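Local coordinates for monomethylamine corrinoid protein 1 (Methanosarcina barkeri, PDB 3EZX) that carries methyl groups on a bound corrinoid cofactor from the methyltransferase MtmB to MtbA in methanogenesis from monomethylamine, at residues A[110-115]-A[205-210]; A[7-12]-A[26-31]; A[133-138]-A[163-168]; A[141-146]-A[175-180]. All coordinates share one frame; numbering follows the deposited sequence.

Interaction 1 of 4, residues A[110-115]-A[205-210]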
loop_
_atom_site.group_PDB
_atom_site.type_symbol
_atom_site.label_atom_id
_atom_site.label_comp_id
_atom_site.label_asym_id
_atom_site.label_seq_id
_atom_site.Cartn_x
_atom_site.Cartn_y
_atom_site.Cartn_z
ATOM N N ARG A 110 3.386 2.056 -1.181
ATOM C CA ARG A 110 4.547 1.588 -1.940
ATOM C C ARG A 110 4.531 0.079 -2.165
ATOM O O ARG A 110 4.999 -0.398 -3.199
ATOM C CB ARG A 110 5.848 1.960 -1.227
ATOM C CG ARG A 110 6.316 3.389 -1.474
ATOM C CD ARG A 110 7.798 3.577 -1.137
ATOM N NE ARG A 110 8.285 4.879 -1.593
ATOM C CZ ARG A 110 9.553 5.280 -1.543
ATOM N NH1 ARG A 110 10.489 4.478 -1.051
ATOM N NH2 ARG A 110 9.885 6.485 -1.991
ATOM N N LEU A 111 4.003 -0.661 -1.193
ATOM C CA LEU A 111 3.938 -2.104 -1.292
ATOM C C LEU A 111 2.946 -2.547 -2.375
ATOM O O LEU A 111 3.252 -3.415 -3.198
ATOM C CB LEU A 111 3.544 -2.700 0.054
ATOM C CG LEU A 111 3.532 -4.229 0.165
ATOM C CD1 LEU A 111 4.884 -4.814 -0.247
ATOM C CD2 LEU A 111 3.195 -4.598 1.589
ATOM N N VAL A 112 1.760 -1.951 -2.376
ATOM C CA VAL A 112 0.753 -2.290 -3.367
ATOM C C VAL A 112 1.236 -1.926 -4.770
ATOM O O VAL A 112 1.061 -2.702 -5.711
ATOM C CB VAL A 112 -0.568 -1.530 -3.128
ATOM C CG1 VAL A 112 -1.490 -1.757 -4.297
ATOM C CG2 VAL A 112 -1.221 -1.983 -1.819
ATOM N N THR A 113 1.816 -0.730 -4.908
ATOM C CA THR A 113 2.338 -0.225 -6.194
ATOM C C THR A 113 3.404 -1.177 -6.730
ATOM O O THR A 113 3.540 -1.349 -7.942
ATOM C CB THR A 113 3.007 1.208 -6.070
ATOM O OG1 THR A 113 2.090 2.137 -5.469
ATOM C CG2 THR A 113 3.400 1.727 -7.469
ATOM N N THR A 114 4.179 -1.765 -5.822
ATOM C CA THR A 114 5.229 -2.672 -6.237
ATOM C C THR A 114 4.591 -3.945 -6.757
ATOM O O THR A 114 4.959 -4.436 -7.819
ATOM C CB THR A 114 6.190 -3.023 -5.086
ATOM O OG1 THR A 114 6.921 -1.859 -4.686
ATOM C CG2 THR A 114 7.156 -4.103 -5.525
ATOM N N MET A 115 3.624 -4.480 -6.020
ATOM C CA MET A 115 2.972 -5.699 -6.463
ATOM C C MET A 115 2.338 -5.455 -7.819
ATOM O O MET A 115 2.594 -6.198 -8.771
ATOM C CB MET A 115 1.956 -6.156 -5.433
ATOM C CG MET A 115 2.632 -6.547 -4.137
ATOM S SD MET A 115 3.595 -8.096 -4.209
ATOM C CE MET A 115 4.973 -7.734 -5.366
ATOM N N ALA A 205 -0.807 -8.614 -1.638
ATOM C CA ALA A 205 -1.188 -9.832 -2.343
ATOM C C ALA A 205 -2.584 -9.765 -2.962
ATOM O O ALA A 205 -2.736 -9.837 -4.184
ATOM C CB ALA A 205 -1.097 -11.025 -1.395
ATOM N N GLU A 206 -3.600 -9.634 -2.116
ATOM C CA GLU A 206 -4.979 -9.578 -2.582
ATOM C C GLU A 206 -5.181 -8.403 -3.527
ATOM O O GLU A 206 -5.914 -8.504 -4.513
ATOM C CB GLU A 206 -5.926 -9.453 -1.392
ATOM C CG GLU A 206 -7.257 -10.141 -1.597
ATOM C CD GLU A 206 -8.127 -10.078 -0.363
ATOM O OE1 GLU A 206 -8.623 -8.977 -0.039
ATOM O OE2 GLU A 206 -8.307 -11.130 0.289
ATOM N N ALA A 207 -4.530 -7.288 -3.219
ATOM C CA ALA A 207 -4.634 -6.096 -4.044
ATOM C C ALA A 207 -4.324 -6.457 -5.489
ATOM O O ALA A 207 -5.053 -6.078 -6.402
ATOM C CB ALA A 207 -3.668 -5.031 -3.546
ATOM N N ALA A 208 -3.238 -7.198 -5.685
ATOM C CA ALA A 208 -2.830 -7.617 -7.018
ATOM C C ALA A 208 -3.914 -8.471 -7.672
ATOM O O ALA A 208 -4.289 -8.231 -8.820
ATOM C CB ALA A 208 -1.522 -8.391 -6.945
ATOM N N LYS A 209 -4.413 -9.469 -6.947
ATOM C CA LYS A 209 -5.459 -10.328 -7.482
ATOM C C LYS A 209 -6.676 -9.503 -7.878
ATOM O O LYS A 209 -7.123 -9.563 -9.022
ATOM C CB LYS A 209 -5.883 -11.384 -6.457
ATOM C CG LYS A 209 -4.938 -12.564 -6.334
ATOM C CD LYS A 209 -5.535 -13.642 -5.438
ATOM C CE LYS A 209 -4.638 -14.869 -5.360
ATOM N NZ LYS A 209 -5.233 -15.926 -4.490
ATOM N N VAL A 210 -7.210 -8.735 -6.933
ATOM C CA VAL A 210 -8.377 -7.910 -7.210
ATOM C C VAL A 210 -8.136 -7.003 -8.406
ATOM O O VAL A 210 -9.012 -6.837 -9.253
ATOM C CB VAL A 210 -8.759 -7.043 -5.996
ATOM C CG1 VAL A 210 -9.854 -6.055 -6.389
ATOM C CG2 VAL A 210 -9.231 -7.939 -4.849
#
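Val-112 and Ala-207 meet between two helices, 107-118 and 204-213, of the Rossmann-like corrinoid-binding domain. The contact is small and wholly apolar, made of methyl and methylene groups of buried residues. Val-112 CG1 stands 4.0 Å from Ala-207 CB, and CG2 is next to it, 4.3 Å from Ala-207 CB, so the alanine methyl lies before the forked end of the valine. One turn further on, Met-115 makes the second touch, and its chain can be followed outward. CB, aimed at the opposing helix, lies 4.4 Å from Ala-208 CB. With chi1 at -65°, CG already draws back, to 5.3 Å from Ala-208 CB. The bend at chi2 (-71°) carries SD further off, and CE ends 6.7 Å from Ala-208 CB. The Met-115 side chain also packs on Leu-82 of helix 61-82 and on Ala-204 at the start of the partner helix. With alanines on the facing side, the backbones lie close: the CA atoms of Met-115 and Ala-208 are 6.1 Å apart, those of Val-112 and Ala-207 6.6 Å. Leu-111 and Val-112 also touch the bound 5-hydroxybenzimidazolylcobamide, which places the second turn of helix 107-118 in the wall of its pocket. On the same helix Arg-110 O accepts twice, from Thr-114 N and, on the opposite face of its carbonyl plane, from Thr-114 OG1 at 2.8 Å.

Interaction 2 of 4, residues A[7-12]-A[26-31]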
loop_
_atom_site.group_PDB
_atom_site.type_symbol
_atom_site.label_atom_id
_atom_site.label_comp_id
_atom_site.label_asym_id
_atom_site.label_seq_id
_atom_site.Cartn_x
_atom_site.Cartn_y
_atom_site.Cartn_z
ATOM N N ASP A 7 9.812 -14.077 14.070
ATOM C CA ASP A 7 9.737 -13.404 15.356
ATOM C C ASP A 7 10.791 -12.292 15.437
ATOM O O ASP A 7 10.518 -11.203 15.948
ATOM C CB ASP A 7 9.949 -14.409 16.502
ATOM C CG ASP A 7 8.942 -15.561 16.485
ATOM O OD1 ASP A 7 7.730 -15.317 16.323
ATOM O OD2 ASP A 7 9.371 -16.723 16.654
ATOM N N LYS A 8 11.993 -12.565 14.931
ATOM C CA LYS A 8 13.065 -11.576 14.943
ATOM C C LYS A 8 12.690 -10.353 14.105
ATOM O O LYS A 8 12.981 -9.208 14.472
ATOM C CB LYS A 8 14.363 -12.186 14.408
ATOM C CG LYS A 8 15.029 -13.181 15.337
ATOM C CD LYS A 8 16.410 -13.559 14.828
ATOM C CE LYS A 8 17.132 -14.454 15.826
ATOM N NZ LYS A 8 18.536 -14.751 15.408
ATOM N N LEU A 9 12.053 -10.609 12.969
ATOM C CA LEU A 9 11.608 -9.546 12.083
ATOM C C LEU A 9 10.488 -8.792 12.792
ATOM O O LEU A 9 10.469 -7.563 12.828
ATOM C CB LEU A 9 11.103 -10.139 10.765
ATOM C CG LEU A 9 12.195 -10.770 9.895
ATOM C CD1 LEU A 9 11.582 -11.625 8.799
ATOM C CD2 LEU A 9 13.068 -9.667 9.312
ATOM N N ARG A 10 9.555 -9.544 13.360
ATOM C CA ARG A 10 8.440 -8.957 14.088
ATOM C C ARG A 10 8.956 -8.059 15.213
ATOM O O ARG A 10 8.513 -6.918 15.361
ATOM C CB ARG A 10 7.566 -10.065 14.681
ATOM C CG ARG A 10 6.552 -9.595 15.710
ATOM C CD ARG A 10 6.091 -10.756 16.571
ATOM N NE ARG A 10 7.160 -11.261 17.431
ATOM C CZ ARG A 10 7.067 -12.360 18.176
ATOM N NH1 ARG A 10 5.952 -13.079 18.169
ATOM N NH2 ARG A 10 8.087 -12.745 18.931
ATOM N N ASP A 11 9.898 -8.581 15.999
ATOM C CA ASP A 11 10.459 -7.839 17.126
ATOM C C ASP A 11 11.298 -6.630 16.730
ATOM O O ASP A 11 11.340 -5.637 17.457
ATOM C CB ASP A 11 11.296 -8.761 18.021
ATOM C CG ASP A 11 10.477 -9.887 18.636
ATOM O OD1 ASP A 11 9.282 -9.662 18.926
ATOM O OD2 ASP A 11 11.031 -10.991 18.842
ATOM N N ALA A 12 11.970 -6.709 15.587
ATOM C CA ALA A 12 12.798 -5.596 15.135
ATOM C C ALA A 12 11.935 -4.353 14.948
ATOM O O ALA A 12 12.383 -3.230 15.197
ATOM C CB ALA A 12 13.492 -5.954 13.835
ATOM N N LYS A 26 17.738 -9.606 4.997
ATOM C CA LYS A 26 18.719 -10.264 4.152
ATOM C C LYS A 26 18.961 -11.675 4.674
ATOM O O LYS A 26 19.085 -12.619 3.891
ATOM C CB LYS A 26 20.032 -9.482 4.140
ATOM C CG LYS A 26 19.940 -8.118 3.481
ATOM C CD LYS A 26 21.261 -7.368 3.570
ATOM C CE LYS A 26 21.146 -5.986 2.946
ATOM N NZ LYS A 26 22.413 -5.214 3.044
ATOM N N GLU A 27 19.021 -11.813 5.996
ATOM C CA GLU A 27 19.245 -13.112 6.624
ATOM C C GLU A 27 18.146 -14.086 6.243
ATOM O O GLU A 27 18.413 -15.219 5.842
ATOM C CB GLU A 27 19.278 -12.985 8.149
ATOM C CG GLU A 27 19.496 -14.314 8.869
ATOM C CD GLU A 27 19.377 -14.200 10.378
ATOM O OE1 GLU A 27 20.015 -13.303 10.967
ATOM O OE2 GLU A 27 18.647 -15.015 10.976
ATOM N N ALA A 28 16.906 -13.638 6.380
ATOM C CA ALA A 28 15.763 -14.470 6.063
ATOM C C ALA A 28 15.744 -14.741 4.573
ATOM O O ALA A 28 15.525 -15.874 4.136
ATOM C CB ALA A 28 14.482 -13.769 6.482
ATOM N N LEU A 29 15.978 -13.687 3.799
ATOM C CA LEU A 29 15.985 -13.770 2.343
ATOM C C LEU A 29 17.008 -14.809 1.875
ATOM O O LEU A 29 16.700 -15.687 1.067
ATOM C CB LEU A 29 16.326 -12.398 1.769
ATOM C CG LEU A 29 15.873 -12.006 0.366
ATOM C CD1 LEU A 29 14.349 -11.976 0.278
ATOM C CD2 LEU A 29 16.446 -10.632 0.050
ATOM N N ALA A 30 18.222 -14.713 2.406
ATOM C CA ALA A 30 19.296 -15.638 2.057
ATOM C C ALA A 30 18.978 -17.057 2.528
ATOM O O ALA A 30 19.618 -18.014 2.101
ATOM C CB ALA A 30 20.606 -15.169 2.674
ATOM N N ALA A 31 17.993 -17.183 3.413
ATOM C CA ALA A 31 17.592 -18.485 3.934
ATOM C C ALA A 31 16.493 -19.069 3.057
ATOM O O ALA A 31 15.746 -19.949 3.477
ATOM C CB ALA A 31 17.104 -18.350 5.369
#
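Asp-11 OD1 is held by Arg-10 NE at 3.0 Å and more weakly by Arg-10 NH2, on a flank of helix 3-14 well away from where Leu-9 and Lys-8 meet Ala-28 and Glu-27. The NE bond is bent, and it reaches the oxygen from above the carboxylate plane, 53° out of it. Asp-11 OD2 takes a long, weak bond from Arg-10 NH2. Asp-7 OD1, in contrast, lies over one face of the same guanidinium, offset toward its rim, where charge alone acts and no N-H points at it; Gln-3 NE2 gives this oxygen a weak hydrogen bond. Asp-7, Arg-10 and Asp-11 so form a salt-bridge network along one helix, and the arginine is grasped both near its edge and over a face.

Across the contact the meeting is looser. Leu-9 CD1 lies 4.3 Å from Ala-28 CB. The CB of Leu-9 does not aim at the partner helix, but the chi1 of -68° followed by an extended chi2 swings CD1 over to it. At the exposed margin Lys-8 and Glu-27 reach for each other along extended chains; Lys-8 NZ and Glu-27 OE2 stop 4.4 Å apart, a long-range attraction of opposite charges and not a salt bridge.

Helices 3-14 and 20-30 run in opposite senses as a helical hairpin of the N-terminal all-helical bundle. Ile-38 of helix 35-55 packs on both Leu-9 and Ala-28, closing the inner side, while helix 61-82 meets Leu-29 on the second helix.

Interaction 3 of 4, residues A[133-138]-A[163-168]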
loop_
_atom_site.group_PDB
_atom_site.type_symbol
_atom_site.label_atom_id
_atom_site.label_comp_id
_atom_site.label_asym_id
_atom_site.label_seq_id
_atom_site.Cartn_x
_atom_site.Cartn_y
_atom_site.Cartn_z
ATOM N N GLU A 133 -7.633 16.610 -7.768
ATOM C CA GLU A 133 -7.627 17.114 -9.129
ATOM C C GLU A 133 -6.434 16.622 -9.941
ATOM O O GLU A 133 -6.553 16.414 -11.147
ATOM C CB GLU A 133 -7.674 18.640 -9.124
ATOM C CG GLU A 133 -9.025 19.180 -8.686
ATOM C CD GLU A 133 -9.134 20.687 -8.807
ATOM O OE1 GLU A 133 -8.748 21.237 -9.863
ATOM O OE2 GLU A 133 -9.619 21.321 -7.847
ATOM N N ASN A 134 -5.287 16.433 -9.294
ATOM C CA ASN A 134 -4.114 15.941 -10.009
ATOM C C ASN A 134 -4.300 14.475 -10.385
ATOM O O ASN A 134 -3.671 13.988 -11.324
ATOM C CB ASN A 134 -2.839 16.098 -9.175
ATOM C CG ASN A 134 -2.418 17.543 -9.021
ATOM O OD1 ASN A 134 -2.459 18.318 -9.975
ATOM N ND2 ASN A 134 -1.999 17.912 -7.819
ATOM N N VAL A 135 -5.154 13.771 -9.644
ATOM C CA VAL A 135 -5.424 12.370 -9.940
ATOM C C VAL A 135 -6.380 12.378 -11.124
ATOM O O VAL A 135 -6.263 11.567 -12.043
ATOM C CB VAL A 135 -6.092 11.638 -8.744
ATOM C CG1 VAL A 135 -6.420 10.203 -9.127
ATOM C CG2 VAL A 135 -5.166 11.644 -7.538
ATOM N N VAL A 136 -7.323 13.317 -11.093
ATOM C CA VAL A 136 -8.298 13.469 -12.165
ATOM C C VAL A 136 -7.581 13.912 -13.435
ATOM O O VAL A 136 -7.903 13.457 -14.528
ATOM C CB VAL A 136 -9.371 14.520 -11.814
ATOM C CG1 VAL A 136 -10.311 14.716 -12.991
ATOM C CG2 VAL A 136 -10.153 14.072 -10.599
ATOM N N GLU A 137 -6.606 14.804 -13.289
ATOM C CA GLU A 137 -5.855 15.284 -14.439
ATOM C C GLU A 137 -5.053 14.146 -15.049
ATOM O O GLU A 137 -4.922 14.052 -16.271
ATOM C CB GLU A 137 -4.922 16.433 -14.036
ATOM C CG GLU A 137 -5.598 17.797 -14.048
ATOM C CD GLU A 137 -4.683 18.923 -13.596
ATOM O OE1 GLU A 137 -3.504 18.941 -14.011
ATOM O OE2 GLU A 137 -5.150 19.799 -12.836
ATOM N N GLU A 138 -4.529 13.277 -14.193
ATOM C CA GLU A 138 -3.737 12.142 -14.648
ATOM C C GLU A 138 -4.637 11.160 -15.390
ATOM O O GLU A 138 -4.252 10.614 -16.427
ATOM C CB GLU A 138 -3.084 11.447 -13.454
ATOM C CG GLU A 138 -1.946 10.505 -13.816
ATOM C CD GLU A 138 -0.806 11.219 -14.519
ATOM O OE1 GLU A 138 -0.539 12.389 -14.173
ATOM O OE2 GLU A 138 -0.169 10.611 -15.408
ATOM N N LYS A 163 -14.268 10.418 -1.432
ATOM C CA LYS A 163 -15.627 10.609 -1.913
ATOM C C LYS A 163 -15.559 11.700 -2.967
ATOM O O LYS A 163 -15.981 11.508 -4.108
ATOM C CB LYS A 163 -16.551 11.038 -0.769
ATOM C CG LYS A 163 -18.015 11.137 -1.174
ATOM C CD LYS A 163 -18.918 11.450 0.008
ATOM C CE LYS A 163 -20.378 11.517 -0.422
ATOM N NZ LYS A 163 -21.300 11.768 0.724
ATOM N N ASP A 164 -15.010 12.844 -2.570
ATOM C CA ASP A 164 -14.857 13.981 -3.464
ATOM C C ASP A 164 -14.218 13.538 -4.776
ATOM O O ASP A 164 -14.686 13.897 -5.853
ATOM C CB ASP A 164 -13.996 15.058 -2.796
ATOM C CG ASP A 164 -13.630 16.193 -3.743
ATOM O OD1 ASP A 164 -12.870 15.955 -4.707
ATOM O OD2 ASP A 164 -14.101 17.327 -3.521
ATOM N N LEU A 165 -13.150 12.756 -4.683
ATOM C CA LEU A 165 -12.469 12.274 -5.876
ATOM C C LEU A 165 -13.475 11.597 -6.807
ATOM O O LEU A 165 -13.617 11.988 -7.969
ATOM C CB LEU A 165 -11.353 11.299 -5.485
ATOM C CG LEU A 165 -10.527 10.611 -6.576
ATOM C CD1 LEU A 165 -10.023 11.622 -7.600
ATOM C CD2 LEU A 165 -9.359 9.881 -5.917
ATOM N N MET A 166 -14.177 10.590 -6.298
ATOM C CA MET A 166 -15.167 9.891 -7.105
ATOM C C MET A 166 -16.182 10.878 -7.674
ATOM O O MET A 166 -16.556 10.786 -8.845
ATOM C CB MET A 166 -15.885 8.818 -6.278
ATOM C CG MET A 166 -15.018 7.619 -5.960
ATOM S SD MET A 166 -14.214 6.957 -7.437
ATOM C CE MET A 166 -15.252 5.561 -7.812
ATOM N N ASP A 167 -16.618 11.827 -6.852
ATOM C CA ASP A 167 -17.581 12.815 -7.316
ATOM C C ASP A 167 -17.003 13.682 -8.433
ATOM O O ASP A 167 -17.722 14.069 -9.355
ATOM C CB ASP A 167 -18.045 13.713 -6.162
ATOM C CG ASP A 167 -18.811 12.951 -5.096
ATOM O OD1 ASP A 167 -19.596 12.046 -5.455
ATOM O OD2 ASP A 167 -18.639 13.268 -3.899
ATOM N N ARG A 168 -15.709 13.982 -8.358
ATOM C CA ARG A 168 -15.069 14.813 -9.374
ATOM C C ARG A 168 -14.823 14.053 -10.667
ATOM O O ARG A 168 -14.735 14.655 -11.734
ATOM C CB ARG A 168 -13.743 15.387 -8.858
ATOM C CG ARG A 168 -13.877 16.267 -7.622
ATOM C CD ARG A 168 -14.996 17.292 -7.776
ATOM N NE ARG A 168 -15.963 17.209 -6.679
ATOM C CZ ARG A 168 -17.103 17.895 -6.625
ATOM N NH1 ARG A 168 -17.432 18.723 -7.610
ATOM N NH2 ARG A 168 -17.916 17.751 -5.585
#
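Arg-168 faces Val-136 with its CB, 4.2 Å from Val-136 CG2, whereas its flat guanidinium turns away from the partner helix. Asp-164 OD2, one turn back on the same helix, approaches Arg-168 NE from well outside the guanidinium plane and stays at 3.7 Å, a long ion pair. The firmer partner is Glu-171, which takes a salt bridge from NH1. The carboxylate of Asp-164 sends its other oxygen, OD1, to a weak bond from Asn-132 ND2, at the start of the opposing helix.

Helices 132-141 and 161-171 are the connections of two successive beta-alpha-beta crossovers of the Rossmann-like domain, from strand 122-125 to 147-152 and from there to 179-183. They lie side by side on one face of the parallel sheet, and their short segments cross at -37° with axes 9.9 Å apart.

Leu-165 makes the apolar centre of the contact. With CG anti to the backbone N (chi1 178°), its CD1 is carried into the angle between two neighbouring valines, 3.9 Å from Val-136 CG2 and 4.1 Å from Val-135 CB. The leucine crosses Val-135 at about a right angle but slides past Val-136 in the opposite direction. Val-136 offers CG2, the branch beside its backbone N. Phe-98 of strand 94-99 lies beneath, touching both Val-135 and Leu-165, and Phe-182 of the edge strand 179-183 adds to the packing under Leu-165.

Interaction 4 of 4, residues A[141-146]-A[175-180]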
loop_
_atom_site.group_PDB
_atom_site.type_symbol
_atom_site.label_atom_id
_atom_site.label_comp_id
_atom_site.label_asym_id
_atom_site.label_seq_id
_atom_site.Cartn_x
_atom_site.Cartn_y
_atom_site.Cartn_z
ATOM N N LYS A 141 -5.519 12.434 -18.995
ATOM C CA LYS A 141 -4.453 12.246 -19.975
ATOM C C LYS A 141 -4.491 10.829 -20.531
ATOM O O LYS A 141 -3.998 10.572 -21.628
ATOM C CB LYS A 141 -3.080 12.486 -19.332
ATOM C CG LYS A 141 -2.905 13.843 -18.664
ATOM C CD LYS A 141 -1.579 13.917 -17.915
ATOM C CE LYS A 141 -1.477 15.184 -17.075
ATOM N NZ LYS A 141 -0.257 15.193 -16.215
ATOM N N HIS A 142 -5.073 9.911 -19.767
ATOM C CA HIS A 142 -5.156 8.513 -20.176
ATOM C C HIS A 142 -6.590 8.060 -20.441
ATOM O O HIS A 142 -6.906 6.875 -20.330
ATOM C CB HIS A 142 -4.522 7.625 -19.100
ATOM C CG HIS A 142 -3.047 7.827 -18.943
ATOM N ND1 HIS A 142 -2.135 7.412 -19.888
ATOM C CD2 HIS A 142 -2.326 8.415 -17.958
ATOM C CE1 HIS A 142 -0.915 7.735 -19.493
ATOM N NE2 HIS A 142 -1.004 8.344 -18.326
ATOM N N LYS A 143 -7.455 9.000 -20.797
ATOM C CA LYS A 143 -8.847 8.673 -21.068
ATOM C C LYS A 143 -8.973 7.744 -22.267
ATOM O O LYS A 143 -8.337 7.955 -23.302
ATOM C CB LYS A 143 -9.654 9.948 -21.326
ATOM C CG LYS A 143 -11.156 9.721 -21.458
ATOM C CD LYS A 143 -11.887 11.043 -21.646
ATOM C CE LYS A 143 -13.393 10.869 -21.552
ATOM N NZ LYS A 143 -14.106 12.172 -21.665
ATOM N N GLY A 144 -9.796 6.710 -22.116
ATOM C CA GLY A 144 -10.008 5.772 -23.201
ATOM C C GLY A 144 -9.222 4.482 -23.108
ATOM O O GLY A 144 -9.621 3.469 -23.684
ATOM N N GLU A 145 -8.103 4.504 -22.392
ATOM C CA GLU A 145 -7.294 3.303 -22.263
ATOM C C GLU A 145 -7.606 2.519 -20.992
ATOM O O GLU A 145 -8.498 2.883 -20.230
ATOM C CB GLU A 145 -5.803 3.654 -22.337
ATOM C CG GLU A 145 -5.336 4.715 -21.363
ATOM C CD GLU A 145 -3.956 5.250 -21.713
ATOM O OE1 GLU A 145 -3.819 5.908 -22.766
ATOM O OE2 GLU A 145 -3.008 5.009 -20.939
ATOM N N LYS A 146 -6.882 1.425 -20.784
ATOM C CA LYS A 146 -7.089 0.579 -19.617
ATOM C C LYS A 146 -6.479 1.269 -18.402
ATOM O O LYS A 146 -5.258 1.272 -18.233
ATOM C CB LYS A 146 -6.421 -0.775 -19.841
ATOM C CG LYS A 146 -7.113 -1.933 -19.149
ATOM C CD LYS A 146 -8.505 -2.159 -19.716
ATOM C CE LYS A 146 -9.127 -3.428 -19.154
ATOM N NZ LYS A 146 -10.497 -3.665 -19.688
ATOM N N ARG A 175 -15.394 8.865 -15.117
ATOM C CA ARG A 175 -15.616 7.670 -14.307
ATOM C C ARG A 175 -15.668 6.335 -15.047
ATOM O O ARG A 175 -14.692 5.592 -15.083
ATOM C CB ARG A 175 -16.908 7.836 -13.505
ATOM C CG ARG A 175 -17.267 6.641 -12.638
ATOM C CD ARG A 175 -16.264 6.454 -11.515
ATOM N NE ARG A 175 -16.604 5.310 -10.677
ATOM C CZ ARG A 175 -16.404 4.041 -11.018
ATOM N NH1 ARG A 175 -15.854 3.735 -12.187
ATOM N NH2 ARG A 175 -16.766 3.077 -10.187
ATOM N N ASP A 176 -16.828 6.042 -15.622
ATOM C CA ASP A 176 -17.069 4.792 -16.334
ATOM C C ASP A 176 -15.955 4.278 -17.245
ATOM O O ASP A 176 -15.964 3.110 -17.634
ATOM C CB ASP A 176 -18.377 4.912 -17.120
ATOM C CG ASP A 176 -19.529 5.396 -16.251
ATOM O OD1 ASP A 176 -19.729 4.830 -15.153
ATOM O OD2 ASP A 176 -20.233 6.339 -16.666
ATOM N N SER A 177 -14.995 5.132 -17.583
ATOM C CA SER A 177 -13.889 4.711 -18.441
ATOM C C SER A 177 -12.714 4.162 -17.627
ATOM O O SER A 177 -11.772 3.603 -18.191
ATOM C CB SER A 177 -13.415 5.875 -19.323
ATOM O OG SER A 177 -12.866 6.929 -18.549
ATOM N N VAL A 178 -12.771 4.320 -16.305
ATOM C CA VAL A 178 -11.712 3.826 -15.426
ATOM C C VAL A 178 -12.253 3.061 -14.217
ATOM O O VAL A 178 -13.355 3.330 -13.736
ATOM C CB VAL A 178 -10.822 4.977 -14.892
ATOM C CG1 VAL A 178 -10.254 5.777 -16.051
ATOM C CG2 VAL A 178 -11.625 5.871 -13.951
ATOM N N LYS A 179 -11.465 2.108 -13.730
ATOM C CA LYS A 179 -11.835 1.303 -12.569
ATOM C C LYS A 179 -11.156 1.912 -11.337
ATOM O O LYS A 179 -9.997 2.323 -11.407
ATOM C CB LYS A 179 -11.380 -0.142 -12.802
ATOM C CG LYS A 179 -9.942 -0.230 -13.281
ATOM C CD LYS A 179 -9.659 -1.466 -14.125
ATOM C CE LYS A 179 -8.219 -1.415 -14.630
ATOM N NZ LYS A 179 -7.845 -2.515 -15.548
ATOM N N CYS A 180 -11.873 1.981 -10.217
ATOM C CA CYS A 180 -11.332 2.575 -8.991
ATOM C C CYS A 180 -11.233 1.641 -7.788
ATOM O O CYS A 180 -12.230 1.069 -7.353
ATOM C CB CYS A 180 -12.170 3.792 -8.591
ATOM S SG CYS A 180 -12.106 5.150 -9.762
HETATM O O HOH W 1 -9.384 5.018 -19.220
HETATM O O HOH W 2 -11.295 1.941 -20.538
#
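Lys-146 and Lys-179 cross at about a right angle, one from just after the turn that precedes strand 147-152 and the other from strand 179-183. Lys-179, extended beyond CG, lays its ammonium against the side of the other chain: NZ is 3.7 Å from Lys-146 CG and 3.9 Å from Lys-146 CE. Lys-146 is bent at chi2 (65°) and then extended, which lays CG to CE alongside that ammonium. The two NZ atoms remain 5.0 Å apart, and Lys-179 NZ forms a salt bridge with Met-215 OXT, which probably eases the nearness of like charges.

Beside this crossing the backbones are joined by water. Glu-145 O and Ser-177 O, both acceptors 3.9 Å apart, are each approached by two waters placed to bridge them, although not every such bond can be made at once; one stands 3.0 Å from Glu-145 O and 2.9 Å from Ser-177 O. Lys-143 sets its CG near Ser-177 OG, a hydroxyl already hydrogen-bonded to Leu-174 O.

A type II beta turn, His-142 to Glu-145, shapes this side. Gly-144 takes its third position with phi at 100°, and His-142 ND1 gives Glu-145 OE2 a weak bond. The turn and residues 175-178 lie together at one end of the parallel sheet, where strands 147-152 and 179-183 begin as neighbours; helix 132-141 precedes the former and helix 161-171 the latter.

In the fold
Interactions 1, 3 and 4 belong to the Rossmann-like corrinoid-binding domain; interaction 2 lies in the N-terminal helical bundle, about 40 Å from interactions 3 and 4 between centres. Interactions 3 and 4 are nested in the chain loop closed by interaction 1, and their segments alternate along the sequence. Their centres are 12 Å apart and they touch: Met-166 SD packs 3.6 Å from Cys-180 SG. Interaction 1 is nearest the cofactor: the Val-112 side chain lies about 4 Å from the cobamide and about 11 Å from that of His-105, the likely axial cobalt ligand. Leu-165 and Lys-179 side chains stay about 10 Å from the cobamide, and that of Leu-9 about 13 Å.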